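Local coordinates for protein transglutaminase elicitor (Phytophthora sojae, PDB 3TW5) that is a transglutaminase that probably crosslinks proteins by joining glutamine side chains to lysine amines, and acts as an elicitor of plant innate immunity, at residues T151-A159 and E282-V290; Y261-V271 and E309-E320. The protein carries 1 engineered substitution. All blocks are in the same frame, centred on the assembly; numbering follows the deposited sequence.

Overall arrangement
Interactions 1 and 2 lie on opposite sides of the chain's centre, their own centres about 47 Å apart, and share no element, although the segments alternate along the chain: strand 269-280, helix 289-292 and strand 299-310 follow one another. Both are partly buried, but none of the touching residues of interaction 1 is exposed, whereas interaction 2 includes several exposed ones. Interaction 1 joins the start of helix 154-167 to a loop, without strand pairing, through one aspartate and a methionine. Interaction 2, larger (624 against 366 Å²), lies at one end of three neighbouring strands of the large antiparallel sheet, where backbone bonds between strands are combined with a carboxylate gripped by side chains. In each, an acidic side chain bonds the opposite segment through both oxygens.

Interaction 1: T151-A159 and E282-V290; sequences TFQPMDLKA and ETYTDGGLV
Asp286 meets the start of helix 154-167 with both carboxylate oxygens. Its OD2 accepts from Gln153 NE2 at 2.7 Å on the syn lone pair, while OD1 takes the backbone N of Met155 at 2.9 Å, from the syn side but 33° out of the carboxylate plane. Amide and carboxylate are turned 77° against each other. With CG anti to its own backbone N (chi1 -162°), Asp286 reaches across to the helix, and the ring of Pro154 packs over OD1, CD being 3.4 Å from it. The Met155 chain bends at chi2 and its methyl CE lies against the backbone of Thr283 and Tyr284, 3.7 Å from Tyr284 CD1, meeting the ring obliquely.

Gln153 is the N-cap residue, and Asp286 sits at the helix's first turn, where the helix dipole would probably favour a negative charge. The turn is closed further by Asp156, whose OD2 accepts from Gln153 N at 3.0 Å and forms a salt bridge with Lys63. On the flank, the extended Lys158 brings NZ within 3.7 Å of Leu289 CD1; NZ forms a salt bridge with Glu140 and a hydrogen bond to the carbonyl O of Ala38. Glu140 also accepts from Val290 N, linking the two segments at second hand.

Interaction 2: Y261-V271 and E309-E320; sequences YPWNAAAKSLV and ELDDAGEIIGGE
A classic beta bulge opens the pairing of strand 269-280 with strand 299-310: Lys268 and Ser269 both face Leu310. The carbonyl O of Leu310 accepts from Lys268 N at 2.8 Å, nearly along the C=O axis, and from Ser269 N at 3.2 Å, while Leu310 N returns a bond to Ser269 O at 2.9 Å. Ser269 and Leu310 thus form the antiparallel hydrogen-bonded pair, and Leu270 with Glu309 the non-hydrogen-bonded pair that follows.

From that second pair Glu309, its CG anti to the carbonyl carbon (chi1 -65°), runs extended alongside Leu270 to the loop before the strand. Its OE2 takes the hydroxyl of Tyr261 at 2.6 Å on the anti side, near the plane of a ring turned 82° to the carboxylate. OE1 is met by Asn264 ND2, also at 2.6 Å, from above the carboxylate plane. Asn264 itself forms an Asx turn, its OD1 accepting from Ala266 N. Beside it, CD1 of Ile317 packs against Asn264 ND2, 3.6 Å away, and against Ala266 and Ala267.

In the large antiparallel sheet, strand 316-321 runs next to strand 299-310 and brings Glu320 over one face of Trp263; CG makes a CH-pi contact 4.2 Å from the five-membered ring centroid. The amino terminus of Glu1 bonds both Glu309 OE2 and Glu320 OE2, so that one amino group is shared by the two acids. On the Leu310 side, Val271 CG2 touches Leu310 CD2 at 3.7 Å.

Interaction 1: T151-A159 and E282-V290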
ATOM      1  N   THR A 151      11.828  21.989 -14.603  1.00 47.91           N
ATOM      2  CA  THR A 151      12.166  21.535 -13.257  1.00 47.26           C
ATOM      3  C   THR A 151      11.142  20.516 -12.772  1.00 46.80           C
ATOM      4  O   THR A 151       9.938  20.794 -12.735  1.00 46.65           O
ATOM      5  CB  THR A 151      12.253  22.718 -12.259  1.00 47.33           C
ATOM      6  OG1 THR A 151      13.224  23.663 -12.721  1.00 47.42           O
ATOM      7  CG2 THR A 151      12.653  22.239 -10.864  1.00 47.19           C
ATOM      8  N   PHE A 152      11.635  19.333 -12.417  1.00 46.15           N
ATOM      9  CA  PHE A 152      10.815  18.290 -11.818  1.00 45.53           C
ATOM     10  C   PHE A 152      10.992  18.300 -10.308  1.00 45.15           C
ATOM     11  O   PHE A 152      12.106  18.135  -9.804  1.00 45.05           O
ATOM     12  CB  PHE A 152      11.200  16.916 -12.368  1.00 45.57           C
ATOM     13  CG  PHE A 152      10.792  16.694 -13.794  1.00 45.51           C
ATOM     14  CD1 PHE A 152       9.537  16.176 -14.099  1.00 45.43           C
ATOM     15  CD2 PHE A 152      11.665  16.992 -14.835  1.00 45.49           C
ATOM     16  CE1 PHE A 152       9.156  15.965 -15.419  1.00 45.29           C
ATOM     17  CE2 PHE A 152      11.292  16.784 -16.154  1.00 45.44           C
ATOM     18  CZ  PHE A 152      10.035  16.269 -16.447  1.00 45.45           C
ATOM     19  N   GLN A 153       9.894  18.508  -9.592  1.00 44.54           N
ATOM     20  CA  GLN A 153       9.908  18.444  -8.139  1.00 44.08           C
ATOM     21  C   GLN A 153       9.911  16.982  -7.693  1.00 43.70           C
ATOM     22  O   GLN A 153       9.423  16.118  -8.423  1.00 43.65           O
ATOM     23  CB  GLN A 153       8.699  19.185  -7.560  1.00 44.16           C
ATOM     24  CG  GLN A 153       8.660  20.687  -7.869  1.00 44.22           C
ATOM     25  CD  GLN A 153       9.839  21.458  -7.287  1.00 44.22           C
ATOM     26  OE1 GLN A 153      10.416  22.319  -7.948  1.00 44.24           O
ATOM     27  NE2 GLN A 153      10.199  21.151  -6.047  1.00 44.14           N
ATOM     28  N   PRO A 154      10.479  16.690  -6.503  1.00 43.35           N
ATOM     29  CA  PRO A 154      10.427  15.324  -5.977  1.00 42.98           C
ATOM     30  C   PRO A 154       9.018  14.746  -6.037  1.00 42.54           C
ATOM     31  O   PRO A 154       8.839  13.567  -6.345  1.00 42.56           O
ATOM     32  CB  PRO A 154      10.874  15.501  -4.527  1.00 42.93           C
ATOM     33  CG  PRO A 154      11.840  16.626  -4.595  1.00 43.15           C
ATOM     34  CD  PRO A 154      11.309  17.565  -5.652  1.00 43.33           C
ATOM     35  N   MET A 155       8.034  15.594  -5.767  1.00 42.00           N
ATOM     36  CA  MET A 155       6.633  15.215  -5.830  1.00 41.53           C
ATOM     37  C   MET A 155       6.176  14.865  -7.252  1.00 41.25           C
ATOM     38  O   MET A 155       5.424  13.908  -7.443  1.00 41.28           O
ATOM     39  CB  MET A 155       5.776  16.336  -5.249  1.00 41.50           C
ATOM     40  CG  MET A 155       4.338  15.969  -5.049  1.00 41.35           C
ATOM     41  SD  MET A 155       4.178  14.565  -3.946  1.00 41.76           S
ATOM     42  CE  MET A 155       2.417  14.386  -4.017  1.00 41.86           C
ATOM     43  N   ASP A 156       6.625  15.640  -8.238  1.00 40.76           N
ATOM     44  CA  ASP A 156       6.333  15.358  -9.642  1.00 40.28           C
ATOM     45  C   ASP A 156       6.842  13.970 -10.030  1.00 40.01           C
ATOM     46  O   ASP A 156       6.154  13.218 -10.727  1.00 39.92           O
ATOM     47  CB  ASP A 156       6.970  16.409 -10.556  1.00 40.39           C
ATOM     48  CG  ASP A 156       6.284  17.764 -10.477  1.00 40.46           C
ATOM     49  OD1 ASP A 156       5.035  17.828 -10.472  1.00 40.43           O
ATOM     50  OD2 ASP A 156       7.011  18.779 -10.449  1.00 40.91           O
ATOM     51  N   LEU A 157       8.047  13.642  -9.564  1.00 39.44           N
ATOM     52  CA  LEU A 157       8.666  12.347  -9.831  1.00 38.93           C
ATOM     53  C   LEU A 157       7.928  11.205  -9.141  1.00 38.70           C
ATOM     54  O   LEU A 157       7.830  10.108  -9.689  1.00 38.74           O
ATOM     55  CB  LEU A 157      10.143  12.357  -9.435  1.00 38.83           C
ATOM     56  CG  LEU A 157      11.037  13.379 -10.145  1.00 38.73           C
ATOM     57  CD1 LEU A 157      12.464  13.257  -9.662  1.00 38.49           C
ATOM     58  CD2 LEU A 157      10.977  13.228 -11.659  1.00 38.66           C
ATOM     59  N   LYS A 158       7.402  11.469  -7.947  1.00 38.39           N
ATOM     60  CA  LYS A 158       6.544  10.508  -7.249  1.00 38.06           C
ATOM     61  C   LYS A 158       5.296  10.185  -8.075  1.00 37.85           C
ATOM     62  O   LYS A 158       4.849   9.040  -8.105  1.00 37.74           O
ATOM     63  CB  LYS A 158       6.154  11.025  -5.859  1.00 38.08           C
ATOM     64  CG  LYS A 158       7.301  11.025  -4.862  1.00 38.11           C
ATOM     65  CD  LYS A 158       6.876  11.510  -3.485  1.00 38.04           C
ATOM     66  CE  LYS A 158       8.045  11.431  -2.511  1.00 38.09           C
ATOM     67  NZ  LYS A 158       7.650  11.729  -1.111  1.00 38.05           N
ATOM     68  N   ALA A 159       4.755  11.199  -8.751  1.00 37.58           N
ATOM     69  CA  ALA A 159       3.610  11.033  -9.647  1.00 37.29           C
ATOM     70  C   ALA A 159       3.960  10.174 -10.850  1.00 37.11           C
ATOM     71  O   ALA A 159       3.237   9.232 -11.179  1.00 37.08           O
ATOM     72  CB  ALA A 159       3.097  12.385 -10.111  1.00 37.36           C
ATOM     73  N   GLU A 282      -1.048   8.789   2.584  1.00 41.86           N
ATOM     74  CA  GLU A 282      -0.938   9.723   1.459  1.00 42.26           C
ATOM     75  C   GLU A 282      -0.726  11.183   1.862  1.00 42.27           C
ATOM     76  O   GLU A 282      -1.278  11.649   2.861  1.00 42.38           O
ATOM     77  CB  GLU A 282      -2.178   9.616   0.561  1.00 42.46           C
ATOM     78  CG  GLU A 282      -2.329   8.276  -0.174  1.00 43.32           C
ATOM     79  CD  GLU A 282      -2.967   7.170   0.671  1.00 43.95           C
ATOM     80  OE1 GLU A 282      -3.291   7.404   1.857  1.00 44.21           O
ATOM     81  OE2 GLU A 282      -3.143   6.052   0.139  1.00 44.49           O
ATOM     82  N   THR A 283       0.077  11.889   1.065  1.00 42.24           N
ATOM     83  CA  THR A 283       0.310  13.330   1.225  1.00 42.24           C
ATOM     84  C   THR A 283       0.868  13.957  -0.053  1.00 42.23           C
ATOM     85  O   THR A 283       1.528  13.286  -0.845  1.00 42.33           O
ATOM     86  CB  THR A 283       1.267  13.649   2.410  1.00 42.28           C
ATOM     87  OG1 THR A 283       1.404  15.070   2.554  1.00 42.18           O
ATOM     88  CG2 THR A 283       2.643  13.029   2.192  1.00 42.03           C
ATOM     89  N   TYR A 284       0.606  15.249  -0.241  1.00 42.18           N
ATOM     90  CA  TYR A 284       1.139  15.985  -1.385  1.00 41.95           C
ATOM     91  C   TYR A 284       2.351  16.846  -1.010  1.00 42.04           C
ATOM     92  O   TYR A 284       2.795  17.691  -1.792  1.00 41.93           O
ATOM     93  CB  TYR A 284       0.044  16.834  -2.030  1.00 41.79           C
ATOM     94  CG  TYR A 284      -1.065  16.033  -2.677  1.00 41.73           C
ATOM     95  CD1 TYR A 284      -1.055  15.772  -4.045  1.00 41.58           C
ATOM     96  CD2 TYR A 284      -2.133  15.545  -1.923  1.00 41.76           C
ATOM     97  CE1 TYR A 284      -2.079  15.045  -4.647  1.00 41.57           C
ATOM     98  CE2 TYR A 284      -3.160  14.816  -2.515  1.00 41.66           C
ATOM     99  CZ  TYR A 284      -3.126  14.571  -3.874  1.00 41.60           C
ATOM    100  OH  TYR A 284      -4.141  13.850  -4.459  1.00 41.73           O
ATOM    101  N   THR A 285       2.888  16.615   0.186  1.00 42.14           N
ATOM    102  CA  THR A 285       4.030  17.375   0.686  1.00 42.25           C
ATOM    103  C   THR A 285       5.291  17.081  -0.129  1.00 42.39           C
ATOM    104  O   THR A 285       5.746  15.936  -0.210  1.00 42.46           O
ATOM    105  CB  THR A 285       4.279  17.097   2.186  1.00 42.25           C
ATOM    106  OG1 THR A 285       3.053  17.257   2.909  1.00 42.15           O
ATOM    107  CG2 THR A 285       5.325  18.052   2.752  1.00 42.04           C
ATOM    108  N   ASP A 286       5.843  18.130  -0.730  1.00 42.56           N
ATOM    109  CA  ASP A 286       7.027  18.017  -1.581  1.00 42.67           C
ATOM    110  C   ASP A 286       8.300  17.830  -0.751  1.00 42.65           C
ATOM    111  O   ASP A 286       8.313  18.100   0.452  1.00 42.73           O
ATOM    112  CB  ASP A 286       7.141  19.254  -2.482  1.00 42.76           C
ATOM    113  CG  ASP A 286       8.056  19.036  -3.681  1.00 43.12           C
ATOM    114  OD1 ASP A 286       8.422  17.871  -3.974  1.00 43.21           O
ATOM    115  OD2 ASP A 286       8.409  20.043  -4.335  1.00 43.31           O
ATOM    116  N   GLY A 287       9.361  17.355  -1.400  1.00 42.64           N
ATOM    117  CA  GLY A 287      10.655  17.167  -0.753  1.00 42.66           C
ATOM    118  C   GLY A 287      10.927  15.728  -0.369  1.00 42.79           C
ATOM    119  O   GLY A 287      10.033  14.876  -0.423  1.00 42.82           O
ATOM    120  N   GLY A 288      12.174  15.459   0.013  1.00 42.83           N
ATOM    121  CA  GLY A 288      12.580  14.135   0.468  1.00 43.09           C
ATOM    122  C   GLY A 288      12.185  13.913   1.914  1.00 43.26           C
ATOM    123  O   GLY A 288      12.959  14.203   2.828  1.00 43.24           O
ATOM    124  N   LEU A 289      10.979  13.388   2.111  1.00 43.43           N
ATOM    125  CA  LEU A 289      10.393  13.215   3.442  1.00 43.67           C
ATOM    126  C   LEU A 289      11.117  12.194   4.324  1.00 43.91           C
ATOM    127  O   LEU A 289      11.111  12.321   5.548  1.00 43.99           O
ATOM    128  CB  LEU A 289       8.912  12.839   3.324  1.00 43.51           C
ATOM    129  CG  LEU A 289       7.996  13.740   2.489  1.00 43.52           C
ATOM    130  CD1 LEU A 289       6.679  13.037   2.213  1.00 43.37           C
ATOM    131  CD2 LEU A 289       7.752  15.090   3.155  1.00 43.48           C
ATOM    132  N   VAL A 290      11.728  11.186   3.706  1.00 44.30           N
ATOM    133  CA  VAL A 290      12.418  10.131   4.455  1.00 44.68           C
ATOM    134  C   VAL A 290      13.760  10.614   5.014  1.00 45.02           C
ATOM    135  O   VAL A 290      14.037  10.429   6.205  1.00 45.17           O
ATOM    136  CB  VAL A 290      12.584   8.828   3.617  1.00 44.53           C
ATOM    137  CG1 VAL A 290      13.478   7.817   4.333  1.00 44.33           C
ATOM    138  CG2 VAL A 290      11.226   8.214   3.318  1.00 44.37           C
TER

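Interaction 2: Y261-V271 and E309-E320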
ATOM      1  N   TYR A 261     -12.323 -24.695  24.714  1.00 39.80           N
ATOM      2  CA  TYR A 261     -11.920 -24.010  23.485  1.00 39.60           C
ATOM      3  C   TYR A 261     -12.365 -24.803  22.251  1.00 39.64           C
ATOM      4  O   TYR A 261     -11.935 -25.940  22.055  1.00 39.65           O
ATOM      5  CB  TYR A 261     -10.405 -23.795  23.477  1.00 39.45           C
ATOM      6  CG  TYR A 261      -9.893 -22.926  22.350  1.00 39.12           C
ATOM      7  CD1 TYR A 261     -10.043 -21.539  22.389  1.00 38.95           C
ATOM      8  CD2 TYR A 261      -9.238 -23.487  21.255  1.00 38.83           C
ATOM      9  CE1 TYR A 261      -9.566 -20.734  21.361  1.00 38.72           C
ATOM     10  CE2 TYR A 261      -8.756 -22.689  20.221  1.00 38.72           C
ATOM     11  CZ  TYR A 261      -8.925 -21.316  20.283  1.00 38.67           C
ATOM     12  OH  TYR A 261      -8.454 -20.523  19.270  1.00 38.51           O
ATOM     13  N   PRO A 262     -13.229 -24.205  21.413  1.00 39.70           N
ATOM     14  CA  PRO A 262     -13.827 -24.956  20.311  1.00 39.81           C
ATOM     15  C   PRO A 262     -13.108 -24.858  18.958  1.00 39.92           C
ATOM     16  O   PRO A 262     -13.293 -25.730  18.114  1.00 40.08           O
ATOM     17  CB  PRO A 262     -15.217 -24.332  20.200  1.00 39.77           C
ATOM     18  CG  PRO A 262     -15.023 -22.903  20.646  1.00 39.65           C
ATOM     19  CD  PRO A 262     -13.793 -22.845  21.517  1.00 39.62           C
ATOM     20  N   TRP A 263     -12.292 -23.825  18.767  1.00 40.02           N
ATOM     21  CA  TRP A 263     -11.823 -23.432  17.435  1.00 40.10           C
ATOM     22  C   TRP A 263     -10.704 -24.276  16.818  1.00 40.21           C
ATOM     23  O   TRP A 263     -10.398 -24.119  15.634  1.00 40.44           O
ATOM     24  CB  TRP A 263     -11.428 -21.956  17.435  1.00 40.12           C
ATOM     25  CG  TRP A 263     -12.496 -21.067  17.986  1.00 40.35           C
ATOM     26  CD1 TRP A 263     -12.489 -20.435  19.193  1.00 40.36           C
ATOM     27  CD2 TRP A 263     -13.741 -20.726  17.361  1.00 40.49           C
ATOM     28  NE1 TRP A 263     -13.646 -19.714  19.357  1.00 40.50           N
ATOM     29  CE2 TRP A 263     -14.433 -19.874  18.247  1.00 40.62           C
ATOM     30  CE3 TRP A 263     -14.336 -21.052  16.134  1.00 40.56           C
ATOM     31  CZ2 TRP A 263     -15.693 -19.341  17.948  1.00 40.78           C
ATOM     32  CZ3 TRP A 263     -15.588 -20.523  15.837  1.00 40.70           C
ATOM     33  CH2 TRP A 263     -16.252 -19.676  16.742  1.00 40.73           C
ATOM     34  N   ASN A 264     -10.098 -25.157  17.608  1.00 40.34           N
ATOM     35  CA  ASN A 264      -9.024 -26.029  17.125  1.00 40.38           C
ATOM     36  C   ASN A 264      -8.766 -27.184  18.083  1.00 40.44           C
ATOM     37  O   ASN A 264      -8.215 -26.989  19.170  1.00 40.68           O
ATOM     38  CB  ASN A 264      -7.730 -25.235  16.904  1.00 40.34           C
ATOM     39  CG  ASN A 264      -6.678 -26.019  16.129  1.00 40.56           C
ATOM     40  OD1 ASN A 264      -6.728 -27.246  16.041  1.00 40.89           O
ATOM     41  ND2 ASN A 264      -5.713 -25.304  15.566  1.00 40.67           N
ATOM     42  N   ALA A 265      -9.154 -28.386  17.663  1.00 40.44           N
ATOM     43  CA  ALA A 265      -8.973 -29.594  18.466  1.00 40.27           C
ATOM     44  C   ALA A 265      -7.504 -29.848  18.795  1.00 40.22           C
ATOM     45  O   ALA A 265      -7.181 -30.337  19.876  1.00 40.39           O
ATOM     46  CB  ALA A 265      -9.568 -30.794  17.752  1.00 40.34           C
ATOM     47  N   ALA A 266      -6.626 -29.490  17.861  1.00 40.12           N
ATOM     48  CA  ALA A 266      -5.192 -29.749  17.979  1.00 40.02           C
ATOM     49  C   ALA A 266      -4.445 -28.724  18.835  1.00 40.02           C
ATOM     50  O   ALA A 266      -3.267 -28.925  19.154  1.00 40.18           O
ATOM     51  CB  ALA A 266      -4.561 -29.845  16.592  1.00 39.93           C
ATOM     52  N   ALA A 267      -5.123 -27.634  19.201  1.00 39.82           N
ATOM     53  CA  ALA A 267      -4.515 -26.564  19.994  1.00 39.59           C
ATOM     54  C   ALA A 267      -4.279 -27.002  21.439  1.00 39.51           C
ATOM     55  O   ALA A 267      -5.195 -27.498  22.100  1.00 39.63           O
ATOM     56  CB  ALA A 267      -5.377 -25.313  19.948  1.00 39.54           C
ATOM     57  N   LYS A 268      -3.048 -26.820  21.916  1.00 39.24           N
ATOM     58  CA  LYS A 268      -2.660 -27.251  23.263  1.00 39.05           C
ATOM     59  C   LYS A 268      -2.687 -26.122  24.293  1.00 38.79           C
ATOM     60  O   LYS A 268      -3.048 -26.344  25.450  1.00 39.03           O
ATOM     61  CB  LYS A 268      -1.284 -27.928  23.252  1.00 39.15           C
ATOM     62  CG  LYS A 268      -1.215 -29.241  22.471  1.00 39.47           C
ATOM     63  CD  LYS A 268      -2.155 -30.301  23.030  1.00 39.76           C
ATOM     64  CE  LYS A 268      -2.206 -31.515  22.116  1.00 40.27           C
ATOM     65  NZ  LYS A 268      -3.383 -32.389  22.405  1.00 40.78           N
ATOM     66  N   SER A 269      -2.295 -24.922  23.875  1.00 38.26           N
ATOM     67  CA  SER A 269      -2.378 -23.733  24.724  1.00 37.77           C
ATOM     68  C   SER A 269      -2.596 -22.481  23.876  1.00 37.46           C
ATOM     69  O   SER A 269      -2.503 -22.529  22.645  1.00 37.50           O
ATOM     70  CB  SER A 269      -1.126 -23.586  25.595  1.00 37.80           C
ATOM     71  OG  SER A 269       0.034 -23.410  24.804  1.00 38.05           O
ATOM     72  N   LEU A 270      -2.885 -21.364  24.537  1.00 36.88           N
ATOM     73  CA  LEU A 270      -3.185 -20.119  23.836  1.00 36.36           C
ATOM     74  C   LEU A 270      -2.272 -18.983  24.286  1.00 36.15           C
ATOM     75  O   LEU A 270      -1.744 -19.002  25.399  1.00 36.09           O
ATOM     76  CB  LEU A 270      -4.653 -19.729  24.049  1.00 36.29           C
ATOM     77  CG  LEU A 270      -5.749 -20.751  23.732  1.00 36.08           C
ATOM     78  CD1 LEU A 270      -7.061 -20.292  24.323  1.00 35.98           C
ATOM     79  CD2 LEU A 270      -5.890 -20.991  22.232  1.00 36.03           C
ATOM     80  N   VAL A 271      -2.074 -18.006  23.404  1.00 35.75           N
ATOM     81  CA  VAL A 271      -1.358 -16.783  23.750  1.00 35.46           C
ATOM     82  C   VAL A 271      -2.140 -15.590  23.222  1.00 35.33           C
ATOM     83  O   VAL A 271      -2.366 -15.478  22.019  1.00 35.53           O
ATOM     84  CB  VAL A 271       0.093 -16.756  23.189  1.00 35.43           C
ATOM     85  CG1 VAL A 271       0.752 -15.410  23.460  1.00 35.31           C
ATOM     86  CG2 VAL A 271       0.935 -17.868  23.789  1.00 35.33           C
ATOM     87  N   GLU A 309      -2.874 -19.939  18.571  1.00 38.66           N
ATOM     88  CA  GLU A 309      -2.943 -21.330  19.006  1.00 39.23           C
ATOM     89  C   GLU A 309      -1.574 -21.990  18.916  1.00 39.65           C
ATOM     90  O   GLU A 309      -0.923 -21.955  17.869  1.00 39.74           O
ATOM     91  CB  GLU A 309      -3.960 -22.108  18.177  1.00 39.08           C
ATOM     92  CG  GLU A 309      -5.388 -21.640  18.358  1.00 39.34           C
ATOM     93  CD  GLU A 309      -6.274 -22.002  17.184  1.00 39.41           C
ATOM     94  OE1 GLU A 309      -5.834 -22.787  16.321  1.00 39.45           O
ATOM     95  OE2 GLU A 309      -7.414 -21.501  17.121  1.00 39.59           O
ATOM     96  N   LEU A 310      -1.147 -22.584  20.028  1.00 40.27           N
ATOM     97  CA  LEU A 310       0.153 -23.241  20.128  1.00 40.74           C
ATOM     98  C   LEU A 310      -0.002 -24.738  20.360  1.00 41.14           C
ATOM     99  O   LEU A 310      -0.933 -25.174  21.037  1.00 41.31           O
ATOM    100  CB  LEU A 310       0.962 -22.625  21.271  1.00 40.58           C
ATOM    101  CG  LEU A 310       1.900 -21.439  21.014  1.00 40.64           C
ATOM    102  CD1 LEU A 310       1.245 -20.295  20.243  1.00 40.61           C
ATOM    103  CD2 LEU A 310       2.454 -20.931  22.338  1.00 40.58           C
ATOM    104  N   ASP A 311       0.904 -25.525  19.787  1.00 41.77           N
ATOM    105  CA  ASP A 311       0.982 -26.951  20.100  1.00 42.44           C
ATOM    106  C   ASP A 311       1.962 -27.166  21.262  1.00 42.75           C
ATOM    107  O   ASP A 311       2.416 -26.196  21.875  1.00 42.77           O
ATOM    108  CB  ASP A 311       1.371 -27.774  18.861  1.00 42.42           C
ATOM    109  CG  ASP A 311       2.795 -27.504  18.382  1.00 42.62           C
ATOM    110  OD1 ASP A 311       3.483 -26.622  18.943  1.00 42.68           O
ATOM    111  OD2 ASP A 311       3.230 -28.188  17.430  1.00 42.84           O
ATOM    112  N   ASP A 312       2.285 -28.424  21.555  1.00 43.25           N
ATOM    113  CA  ASP A 312       3.225 -28.754  22.632  1.00 43.67           C
ATOM    114  C   ASP A 312       4.606 -28.125  22.453  1.00 43.63           C
ATOM    115  O   ASP A 312       5.195 -27.636  23.418  1.00 43.68           O
ATOM    116  CB  ASP A 312       3.357 -30.268  22.783  1.00 44.05           C
ATOM    117  CG  ASP A 312       2.144 -30.893  23.433  1.00 44.69           C
ATOM    118  OD1 ASP A 312       1.780 -32.024  23.040  1.00 45.42           O
ATOM    119  OD2 ASP A 312       1.553 -30.254  24.334  1.00 45.30           O
ATOM    120  N   ALA A 313       5.108 -28.132  21.220  1.00 43.60           N
ATOM    121  CA  ALA A 313       6.419 -27.562  20.906  1.00 43.53           C
ATOM    122  C   ALA A 313       6.407 -26.032  20.898  1.00 43.50           C
ATOM    123  O   ALA A 313       7.430 -25.400  20.623  1.00 43.67           O
ATOM    124  CB  ALA A 313       6.931 -28.102  19.572  1.00 43.54           C
ATOM    125  N   GLY A 314       5.251 -25.442  21.201  1.00 43.36           N
ATOM    126  CA  GLY A 314       5.101 -23.987  21.237  1.00 43.23           C
ATOM    127  C   GLY A 314       5.115 -23.366  19.855  1.00 43.18           C
ATOM    128  O   GLY A 314       5.508 -22.207  19.683  1.00 43.17           O
ATOM    129  N   GLU A 315       4.682 -24.147  18.870  1.00 43.07           N
ATOM    130  CA  GLU A 315       4.640 -23.708  17.487  1.00 43.08           C
ATOM    131  C   GLU A 315       3.247 -23.193  17.136  1.00 42.65           C
ATOM    132  O   GLU A 315       2.245 -23.790  17.525  1.00 42.55           O
ATOM    133  CB  GLU A 315       5.048 -24.859  16.564  1.00 43.39           C
ATOM    134  CG  GLU A 315       5.427 -24.422  15.161  1.00 44.48           C
ATOM    135  CD  GLU A 315       6.379 -25.387  14.475  1.00 45.28           C
ATOM    136  OE1 GLU A 315       7.527 -25.542  14.951  1.00 45.81           O
ATOM    137  OE2 GLU A 315       5.981 -25.976  13.444  1.00 45.57           O
ATOM    138  N   ILE A 316       3.196 -22.077  16.412  1.00 42.24           N
ATOM    139  CA  ILE A 316       1.931 -21.474  15.999  1.00 41.88           C
ATOM    140  C   ILE A 316       1.249 -22.341  14.944  1.00 41.81           C
ATOM    141  O   ILE A 316       1.786 -22.548  13.852  1.00 41.83           O
ATOM    142  CB  ILE A 316       2.119 -20.043  15.448  1.00 41.77           C
ATOM    143  CG1 ILE A 316       2.915 -19.180  16.428  1.00 41.50           C
ATOM    144  CG2 ILE A 316       0.765 -19.407  15.157  1.00 41.89           C
ATOM    145  CD1 ILE A 316       3.545 -17.963  15.799  1.00 41.09           C
ATOM    146  N   ILE A 317       0.066 -22.847  15.287  1.00 41.65           N
ATOM    147  CA  ILE A 317      -0.697 -23.733  14.404  1.00 41.46           C
ATOM    148  C   ILE A 317      -2.040 -23.131  13.985  1.00 41.53           C
ATOM    149  O   ILE A 317      -2.758 -23.705  13.161  1.00 41.54           O
ATOM    150  CB  ILE A 317      -0.932 -25.123  15.043  1.00 41.29           C
ATOM    151  CG1 ILE A 317      -1.675 -24.993  16.377  1.00 41.12           C
ATOM    152  CG2 ILE A 317       0.388 -25.865  15.208  1.00 41.45           C
ATOM    153  CD1 ILE A 317      -2.421 -26.243  16.787  1.00 41.09           C
ATOM    154  N   GLY A 318      -2.370 -21.976  14.556  1.00 41.46           N
ATOM    155  CA  GLY A 318      -3.647 -21.328  14.293  1.00 41.44           C
ATOM    156  C   GLY A 318      -3.872 -20.080  15.117  1.00 41.44           C
ATOM    157  O   GLY A 318      -2.982 -19.631  15.837  1.00 41.50           O
ATOM    158  N   GLY A 319      -5.070 -19.516  15.002  1.00 41.53           N
ATOM    159  CA  GLY A 319      -5.403 -18.274  15.684  1.00 41.67           C
ATOM    160  C   GLY A 319      -6.856 -17.876  15.540  1.00 41.82           C
ATOM    161  O   GLY A 319      -7.601 -18.477  14.761  1.00 41.89           O
ATOM    162  N   GLU A 320      -7.253 -16.861  16.308  1.00 41.93           N
ATOM    163  CA  GLU A 320      -8.598 -16.287  16.253  1.00 42.17           C
ATOM    164  C   GLU A 320      -8.537 -14.794  16.556  1.00 42.34           C
ATOM    165  O   GLU A 320      -7.845 -14.381  17.483  1.00 42.45           O
ATOM    166  CB  GLU A 320      -9.526 -16.970  17.266  1.00 42.06           C
ATOM    167  CG  GLU A 320     -10.018 -18.366  16.876  1.00 42.17           C
ATOM    168  CD  GLU A 320     -11.010 -18.362  15.718  1.00 42.22           C
ATOM    169  OE1 GLU A 320     -11.655 -17.319  15.472  1.00 42.31           O
ATOM    170  OE2 GLU A 320     -11.151 -19.414  15.060  1.00 42.17           O
TER